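Local coordinates for protein arginyl-trna synthetase (Thermus thermophilus, PDB 1IQ0) that probably attaches L-arginine to tRNA(Arg) at the expense of ATP, as a monomeric class I aminoacyl-tRNA synthetase, at residues Ile149-Arg154 with Glu211-Val216; Arg218-Gln223 with Leu237-Asp242. One frame throughout, in Å; residues are numbered along the deposited sequence.

Interaction 1: Ile149-Arg154 with Glu211-Val216; sequences IDDTGR and ELREEV
Val-216 lays its two methyl groups against Asp-151, one on the side chain and the other on the backbone. CG1 of Val-216 meets CB of Asp-151 at 3.9 Å, while CG2 of Val-216 lies 3.9 Å from the carbonyl O of Asp-151. A beta-branched residue suits this place, since its fork touches both parts of the aspartate and packs on the apolar base of a residue whose polar end is turned to other partners. With CG1 anti to the backbone N (chi1 169°), each branch has its own target. Helix 213-229 contributes a second side chain: CG of Arg-213 comes 4.1 Å from OD1 of Asp-151. The opposite charges probably attract weakly, OD1 of Asp-151 to NE of Arg-213 being 4.4 Å, but the carboxylate and guanidinium planes stand 80° apart and the oxygen lies well off the guanidinium plane, making this an approach of charges and not a salt bridge. The stronger ties lie outside the pair: OD1 of Asp-151 is hydrogen-bonded to Ser-241, and NH2 of Arg-213 forms a salt bridge with Asp-242. The arginine chain bends at chi3 (-88°), and its guanidinium makes a cation-pi contact with Trp-239. Leu-212 is the N-cap residue of this helix, and its O accepts the first-turn bond from Val-216 N at 3.2 Å. Asp-150 to Gly-153 form a type I turn linking strand 141-149 to helix 154-165. The contact thus joins that turn to the start of helix 213-229, with strand 236-239 and helix 197-208 packed alongside and Pro-114 of the 'HIGH' region touching Val-216.

Interaction 2: Arg218-Gln223 with Leu237-Asp242; sequences RILLAQ and LVWESD
Apolar contact accounts for everything that passes directly between helix residues 218-223 and residues 237-242, and it converges on one methyl group. CD2 of Leu-220 lies 3.5 Å from CZ2 of Trp-239, a close approach, and 3.7 Å from CH2 of the same Trp-239. The methyl approaches the six-membered ring obliquely. The same CD2 of Leu-220 reaches CD2 of Leu-237 at 4.2 Å. Leu-220 extends from its helix with CG anti to the backbone N (chi1 172°), which carries its methyls toward the strand, whose backbone lies well away: CA of Leu-220 and CA of Leu-237 are 10.9 Å apart. Leucine suits the helix side because it brings a methyl part of the way, where the long side chains of Leu-237 and Trp-239 reach it from the strand, the tryptophan coming from the opposite direction. Ile-149 of the adjoining strand touches all three side chains and extends the apolar cluster. A helix packed on parallel strands of a mixed sheet is the arrangement of the Rossmann-type nucleotide-binding fold of class I synthetases.

Ionic ties belong to the polar residues after the strand: Glu-240 forms a salt bridge with Lys-304, and Asp-242 one with Arg-245.

Hydrogen bonds hold each partner separately. In the helix, Gln-223 N donates to Ile-219 O at 3.0 Å, while Gln-223 NE2 binds the backbone oxygens of Asn-113 and Lys-116 in the 'HIGH' region. Leu-237 and Val-238 are bonded through their backbones into the sheet, and Trp-239 occupies the N-cap position of helix 240-245. With no hydrogen bond crossing the contact, the fit between helix and strand here rests on apolar shape and burial, and would impose little directional preference.

Interactions 1 and 2 have centres 7 Å apart and follow one another on helix 213-229: its first turn makes interaction 1, its next turns interaction 2. Both segments of interaction 1 precede those of interaction 2 in the sequence. Strand 141-149 and strand 236-239 are parallel neighbours in the mixed sheet of the catalytic domain, and the chain between them is largely helical, a beta-alpha-beta connection enlarged by several helices. The two contacts touch directly, through polar side chains at the start of helix 240-245. Together they set the helix against the ends of both strands, beside the 'HIGH' region characteristic of class I synthetases.

Interaction 1: Ile149-Arg154 with Glu211-Val216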
ATOM      1  N   ILE A 149       4.775  14.085 -11.685  1.00 23.39           N
ATOM      2  CA  ILE A 149       4.033  15.315 -11.946  1.00 20.90           C
ATOM      3  C   ILE A 149       3.980  15.619 -13.450  1.00 21.17           C
ATOM      4  O   ILE A 149       4.982  16.001 -14.050  1.00 19.25           O
ATOM      5  CB  ILE A 149       4.691  16.516 -11.201  1.00 16.45           C
ATOM      6  CG1 ILE A 149       5.023  16.131  -9.751  1.00 16.07           C
ATOM      7  CG2 ILE A 149       3.754  17.723 -11.216  1.00 14.71           C
ATOM      8  CD1 ILE A 149       3.807  15.750  -8.885  1.00 13.90           C
ATOM      9  N   ASP A 150       2.809  15.438 -14.053  1.00 17.57           N
ATOM     10  CA  ASP A 150       2.632  15.693 -15.483  1.00 19.42           C
ATOM     11  C   ASP A 150       2.375  17.193 -15.677  1.00 17.63           C
ATOM     12  O   ASP A 150       1.247  17.622 -15.904  1.00 18.26           O
ATOM     13  CB  ASP A 150       1.446  14.872 -16.019  1.00 12.76           C
ATOM     14  CG  ASP A 150       1.337  14.920 -17.549  1.00 18.31           C
ATOM     15  OD1 ASP A 150       2.090  15.679 -18.175  1.00 19.80           O
ATOM     16  OD2 ASP A 150       0.492  14.202 -18.129  1.00 21.11           O
ATOM     17  N   ASP A 151       3.428  17.990 -15.586  1.00 14.23           N
ATOM     18  CA  ASP A 151       3.283  19.433 -15.712  1.00 17.51           C
ATOM     19  C   ASP A 151       3.147  19.966 -17.136  1.00 18.51           C
ATOM     20  O   ASP A 151       3.019  21.169 -17.317  1.00 17.18           O
ATOM     21  CB  ASP A 151       4.452  20.142 -15.025  1.00 16.94           C
ATOM     22  CG  ASP A 151       5.779  19.830 -15.674  1.00 26.02           C
ATOM     23  OD1 ASP A 151       6.630  20.740 -15.744  1.00 28.19           O
ATOM     24  OD2 ASP A 151       5.970  18.671 -16.101  1.00 23.63           O
ATOM     25  N   THR A 152       3.173  19.087 -18.138  1.00 19.89           N
ATOM     26  CA  THR A 152       3.037  19.521 -19.525  1.00 19.98           C
ATOM     27  C   THR A 152       1.770  18.937 -20.137  1.00 19.27           C
ATOM     28  O   THR A 152       1.587  18.964 -21.355  1.00 20.57           O
ATOM     29  CB  THR A 152       4.231  19.055 -20.403  1.00 19.70           C
ATOM     30  OG1 THR A 152       4.215  17.627 -20.518  1.00 21.69           O
ATOM     31  CG2 THR A 152       5.547  19.488 -19.793  1.00 15.03           C
ATOM     32  N   GLY A 153       0.890  18.416 -19.292  1.00 15.19           N
ATOM     33  CA  GLY A 153      -0.323  17.794 -19.803  1.00 16.81           C
ATOM     34  C   GLY A 153      -1.422  18.743 -20.231  1.00 20.51           C
ATOM     35  O   GLY A 153      -1.516  19.866 -19.746  1.00 20.69           O
ATOM     36  N   ARG A 154      -2.259  18.279 -21.153  1.00 25.43           N
ATOM     37  CA  ARG A 154      -3.373  19.078 -21.637  1.00 27.84           C
ATOM     38  C   ARG A 154      -4.287  19.487 -20.484  1.00 25.49           C
ATOM     39  O   ARG A 154      -4.850  20.581 -20.497  1.00 26.14           O
ATOM     40  CB  ARG A 154      -4.184  18.302 -22.678  1.00 30.20           C
ATOM     41  CG  ARG A 154      -5.426  19.057 -23.146  1.00 38.39           C
ATOM     42  CD  ARG A 154      -6.218  18.303 -24.202  1.00 43.91           C
ATOM     43  NE  ARG A 154      -5.910  18.759 -25.555  1.00 49.37           N
ATOM     44  CZ  ARG A 154      -4.776  18.496 -26.193  1.00 49.40           C
ATOM     45  NH1 ARG A 154      -3.834  17.776 -25.601  1.00 52.33           N
ATOM     46  NH2 ARG A 154      -4.582  18.950 -27.425  1.00 47.76           N
ATOM     47  N   GLU A 211       7.526  26.684 -19.903  1.00 20.94           N
ATOM     48  CA  GLU A 211       7.421  28.085 -19.522  1.00 24.16           C
ATOM     49  C   GLU A 211       6.337  28.435 -18.498  1.00 24.79           C
ATOM     50  O   GLU A 211       6.197  29.601 -18.118  1.00 24.17           O
ATOM     51  CB  GLU A 211       7.268  28.940 -20.791  1.00 19.33           C
ATOM     52  CG  GLU A 211       8.583  29.092 -21.564  1.00 21.31           C
ATOM     53  CD  GLU A 211       8.397  29.556 -23.000  1.00 23.38           C
ATOM     54  OE1 GLU A 211       7.425  30.288 -23.282  1.00 25.50           O
ATOM     55  OE2 GLU A 211       9.237  29.197 -23.853  1.00 20.75           O
ATOM     56  N   LEU A 212       5.582  27.437 -18.043  1.00 22.80           N
ATOM     57  CA  LEU A 212       4.537  27.666 -17.049  1.00 20.33           C
ATOM     58  C   LEU A 212       4.704  26.767 -15.827  1.00 19.01           C
ATOM     59  O   LEU A 212       3.726  26.465 -15.141  1.00 19.92           O
ATOM     60  CB  LEU A 212       3.139  27.413 -17.642  1.00 24.13           C
ATOM     61  CG  LEU A 212       2.496  28.364 -18.661  1.00 27.85           C
ATOM     62  CD1 LEU A 212       2.602  29.810 -18.172  1.00 28.60           C
ATOM     63  CD2 LEU A 212       3.167  28.210 -19.991  1.00 26.13           C
ATOM     64  N   ARG A 213       5.924  26.329 -15.541  1.00 18.26           N
ATOM     65  CA  ARG A 213       6.101  25.448 -14.401  1.00 19.64           C
ATOM     66  C   ARG A 213       5.673  26.064 -13.066  1.00 22.68           C
ATOM     67  O   ARG A 213       5.014  25.401 -12.259  1.00 21.82           O
ATOM     68  CB  ARG A 213       7.544  24.951 -14.274  1.00 21.36           C
ATOM     69  CG  ARG A 213       7.615  23.851 -13.211  1.00 29.63           C
ATOM     70  CD  ARG A 213       8.981  23.611 -12.603  1.00 31.28           C
ATOM     71  NE  ARG A 213       9.763  22.654 -13.364  1.00 36.10           N
ATOM     72  CZ  ARG A 213      10.476  21.670 -12.823  1.00 32.37           C
ATOM     73  NH1 ARG A 213      10.508  21.497 -11.509  1.00 26.81           N
ATOM     74  NH2 ARG A 213      11.165  20.860 -13.607  1.00 31.85           N
ATOM     75  N   GLU A 214       6.046  27.318 -12.826  1.00 24.84           N
ATOM     76  CA  GLU A 214       5.682  27.967 -11.567  1.00 23.39           C
ATOM     77  C   GLU A 214       4.176  27.999 -11.385  1.00 22.19           C
ATOM     78  O   GLU A 214       3.673  27.744 -10.289  1.00 25.61           O
ATOM     79  CB  GLU A 214       6.249  29.387 -11.500  1.00 38.89           C
ATOM     80  CG  GLU A 214       7.760  29.434 -11.631  1.00 45.85           C
ATOM     81  CD  GLU A 214       8.438  28.383 -10.776  1.00 58.12           C
ATOM     82  OE1 GLU A 214       8.269  28.425  -9.537  1.00 64.22           O
ATOM     83  OE2 GLU A 214       9.133  27.508 -11.341  1.00 63.75           O
ATOM     84  N   GLU A 215       3.454  28.305 -12.459  1.00 21.39           N
ATOM     85  CA  GLU A 215       2.000  28.338 -12.388  1.00 21.07           C
ATOM     86  C   GLU A 215       1.450  26.962 -11.993  1.00 25.30           C
ATOM     87  O   GLU A 215       0.492  26.869 -11.229  1.00 23.80           O
ATOM     88  CB  GLU A 215       1.402  28.774 -13.732  1.00 23.78           C
ATOM     89  CG  GLU A 215       1.518  30.276 -14.005  1.00 30.24           C
ATOM     90  CD  GLU A 215       2.874  30.699 -14.557  1.00 36.62           C
ATOM     91  OE1 GLU A 215       3.832  29.894 -14.527  1.00 35.17           O
ATOM     92  OE2 GLU A 215       2.985  31.852 -15.021  1.00 41.37           O
ATOM     93  N   VAL A 216       2.055  25.899 -12.521  1.00 21.19           N
ATOM     94  CA  VAL A 216       1.626  24.543 -12.208  1.00 20.59           C
ATOM     95  C   VAL A 216       1.992  24.218 -10.762  1.00 19.97           C
ATOM     96  O   VAL A 216       1.199  23.631 -10.022  1.00 19.05           O
ATOM     97  CB  VAL A 216       2.313  23.504 -13.135  1.00 23.31           C
ATOM     98  CG1 VAL A 216       2.065  22.085 -12.611  1.00 22.98           C
ATOM     99  CG2 VAL A 216       1.782  23.638 -14.563  1.00 18.36           C
TER

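Interaction 2: Arg218-Gln223 with Leu237-Asp242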
ATOM      1  N   ARG A 218       2.101  26.048  -8.226  1.00 25.44           N
ATOM      2  CA  ARG A 218       1.174  26.650  -7.262  1.00 26.40           C
ATOM      3  C   ARG A 218       0.027  25.700  -6.969  1.00 24.68           C
ATOM      4  O   ARG A 218      -0.398  25.560  -5.824  1.00 26.29           O
ATOM      5  CB  ARG A 218       0.588  27.969  -7.781  1.00 30.00           C
ATOM      6  CG  ARG A 218       1.584  29.104  -7.903  1.00 37.52           C
ATOM      7  CD  ARG A 218       0.877  30.421  -8.225  1.00 44.53           C
ATOM      8  NE  ARG A 218       0.007  30.867  -7.133  1.00 47.64           N
ATOM      9  CZ  ARG A 218      -0.654  32.022  -7.124  1.00 49.67           C
ATOM     10  NH1 ARG A 218      -0.553  32.859  -8.150  1.00 47.38           N
ATOM     11  NH2 ARG A 218      -1.411  32.348  -6.084  1.00 50.80           N
ATOM     12  N   ILE A 219      -0.477  25.055  -8.014  1.00 21.69           N
ATOM     13  CA  ILE A 219      -1.571  24.114  -7.855  1.00 23.49           C
ATOM     14  C   ILE A 219      -1.076  22.881  -7.105  1.00 24.21           C
ATOM     15  O   ILE A 219      -1.742  22.409  -6.183  1.00 23.62           O
ATOM     16  CB  ILE A 219      -2.144  23.701  -9.228  1.00 22.33           C
ATOM     17  CG1 ILE A 219      -2.649  24.949  -9.966  1.00 20.15           C
ATOM     18  CG2 ILE A 219      -3.269  22.687  -9.048  1.00 19.50           C
ATOM     19  CD1 ILE A 219      -3.309  24.654 -11.310  1.00 13.59           C
ATOM     20  N   LEU A 220       0.102  22.378  -7.483  1.00 21.44           N
ATOM     21  CA  LEU A 220       0.679  21.197  -6.841  1.00 22.30           C
ATOM     22  C   LEU A 220       0.899  21.390  -5.334  1.00 22.81           C
ATOM     23  O   LEU A 220       0.648  20.479  -4.550  1.00 20.12           O
ATOM     24  CB  LEU A 220       2.010  20.805  -7.505  1.00 14.61           C
ATOM     25  CG  LEU A 220       2.787  19.694  -6.772  1.00 16.87           C
ATOM     26  CD1 LEU A 220       1.950  18.419  -6.717  1.00 15.12           C
ATOM     27  CD2 LEU A 220       4.113  19.436  -7.468  1.00 13.81           C
ATOM     28  N   LEU A 221       1.365  22.564  -4.926  1.00 22.11           N
ATOM     29  CA  LEU A 221       1.585  22.817  -3.508  1.00 22.13           C
ATOM     30  C   LEU A 221       0.290  22.655  -2.704  1.00 23.40           C
ATOM     31  O   LEU A 221       0.308  22.098  -1.607  1.00 26.82           O
ATOM     32  CB  LEU A 221       2.182  24.211  -3.300  1.00 20.72           C
ATOM     33  CG  LEU A 221       3.676  24.300  -3.668  1.00 17.70           C
ATOM     34  CD1 LEU A 221       4.165  25.753  -3.574  1.00 20.58           C
ATOM     35  CD2 LEU A 221       4.482  23.416  -2.722  1.00 17.25           C
ATOM     36  N   ALA A 222      -0.828  23.122  -3.261  1.00 17.82           N
ATOM     37  CA  ALA A 222      -2.124  23.007  -2.592  1.00 15.54           C
ATOM     38  C   ALA A 222      -2.611  21.556  -2.596  1.00 19.27           C
ATOM     39  O   ALA A 222      -3.238  21.101  -1.640  1.00 18.00           O
ATOM     40  CB  ALA A 222      -3.161  23.920  -3.270  1.00 22.33           C
ATOM     41  N   GLN A 223      -2.328  20.824  -3.670  1.00 19.84           N
ATOM     42  CA  GLN A 223      -2.732  19.423  -3.725  1.00 18.53           C
ATOM     43  C   GLN A 223      -1.936  18.676  -2.665  1.00 19.25           C
ATOM     44  O   GLN A 223      -2.434  17.743  -2.039  1.00 22.52           O
ATOM     45  CB  GLN A 223      -2.399  18.796  -5.078  1.00 21.44           C
ATOM     46  CG  GLN A 223      -3.149  19.335  -6.267  1.00 25.03           C
ATOM     47  CD  GLN A 223      -2.701  18.641  -7.532  1.00 19.51           C
ATOM     48  OE1 GLN A 223      -1.506  18.543  -7.790  1.00 21.88           O
ATOM     49  NE2 GLN A 223      -3.649  18.147  -8.321  1.00 16.97           N
ATOM     50  N   LEU A 237       9.973  13.633  -6.452  1.00 21.84           N
ATOM     51  CA  LEU A 237       9.002  14.229  -7.351  1.00 21.94           C
ATOM     52  C   LEU A 237       9.725  14.203  -8.688  1.00 20.48           C
ATOM     53  O   LEU A 237      10.896  14.546  -8.754  1.00 21.91           O
ATOM     54  CB  LEU A 237       8.727  15.681  -6.965  1.00 21.04           C
ATOM     55  CG  LEU A 237       7.381  16.093  -6.366  1.00 24.02           C
ATOM     56  CD1 LEU A 237       6.958  15.172  -5.251  1.00 17.15           C
ATOM     57  CD2 LEU A 237       7.501  17.532  -5.881  1.00 20.87           C
ATOM     58  N   VAL A 238       9.052  13.754  -9.737  1.00 20.78           N
ATOM     59  CA  VAL A 238       9.645  13.762 -11.060  1.00 18.24           C
ATOM     60  C   VAL A 238       8.670  14.476 -11.985  1.00 20.14           C
ATOM     61  O   VAL A 238       7.517  14.065 -12.127  1.00 19.87           O
ATOM     62  CB  VAL A 238       9.919  12.339 -11.600  1.00 15.33           C
ATOM     63  CG1 VAL A 238      10.303  12.420 -13.063  1.00 10.14           C
ATOM     64  CG2 VAL A 238      11.067  11.700 -10.820  1.00 12.46           C
ATOM     65  N   TRP A 239       9.146  15.553 -12.602  1.00 20.47           N
ATOM     66  CA  TRP A 239       8.340  16.361 -13.508  1.00 17.81           C
ATOM     67  C   TRP A 239       8.522  15.965 -14.975  1.00 16.00           C
ATOM     68  O   TRP A 239       9.640  15.736 -15.444  1.00 17.36           O
ATOM     69  CB  TRP A 239       8.688  17.855 -13.325  1.00 14.57           C
ATOM     70  CG  TRP A 239       8.420  18.385 -11.926  1.00 18.93           C
ATOM     71  CD1 TRP A 239       8.978  17.939 -10.761  1.00 18.05           C
ATOM     72  CD2 TRP A 239       7.499  19.422 -11.553  1.00 19.77           C
ATOM     73  NE1 TRP A 239       8.464  18.627  -9.692  1.00 16.24           N
ATOM     74  CE2 TRP A 239       7.552  19.542 -10.145  1.00 19.86           C
ATOM     75  CE3 TRP A 239       6.633  20.260 -12.271  1.00 19.90           C
ATOM     76  CZ2 TRP A 239       6.770  20.468  -9.435  1.00 19.68           C
ATOM     77  CZ3 TRP A 239       5.852  21.183 -11.566  1.00 20.19           C
ATOM     78  CH2 TRP A 239       5.927  21.276 -10.162  1.00 19.23           C
ATOM     79  N   GLU A 240       7.410  15.894 -15.703  1.00 15.09           N
ATOM     80  CA  GLU A 240       7.445  15.556 -17.116  1.00 19.12           C
ATOM     81  C   GLU A 240       8.410  16.471 -17.885  1.00 24.68           C
ATOM     82  O   GLU A 240       9.180  15.998 -18.727  1.00 24.21           O
ATOM     83  CB  GLU A 240       6.032  15.657 -17.707  1.00 14.97           C
ATOM     84  CG  GLU A 240       5.947  15.368 -19.206  1.00 16.68           C
ATOM     85  CD  GLU A 240       6.430  13.972 -19.569  1.00 23.56           C
ATOM     86  OE1 GLU A 240       6.206  13.028 -18.786  1.00 23.31           O
ATOM     87  OE2 GLU A 240       7.021  13.810 -20.649  1.00 19.09           O
ATOM     88  N   SER A 241       8.377  17.776 -17.610  1.00 17.38           N
ATOM     89  CA  SER A 241       9.282  18.697 -18.307  1.00 16.29           C
ATOM     90  C   SER A 241      10.753  18.361 -18.057  1.00 17.07           C
ATOM     91  O   SER A 241      11.598  18.588 -18.926  1.00 16.84           O
ATOM     92  CB  SER A 241       8.995  20.159 -17.926  1.00 18.57           C
ATOM     93  OG  SER A 241       9.089  20.379 -16.535  1.00 20.45           O
ATOM     94  N   ASP A 242      11.072  17.832 -16.878  1.00 19.99           N
ATOM     95  CA  ASP A 242      12.457  17.436 -16.592  1.00 21.49           C
ATOM     96  C   ASP A 242      12.764  16.131 -17.333  1.00 22.74           C
ATOM     97  O   ASP A 242      13.893  15.904 -17.765  1.00 22.00           O
ATOM     98  CB  ASP A 242      12.675  17.248 -15.089  1.00 13.59           C
ATOM     99  CG  ASP A 242      12.670  18.568 -14.337  1.00 17.05           C
ATOM    100  OD1 ASP A 242      12.128  18.622 -13.210  1.00 17.02           O
ATOM    101  OD2 ASP A 242      13.216  19.549 -14.875  1.00 16.29           O
TER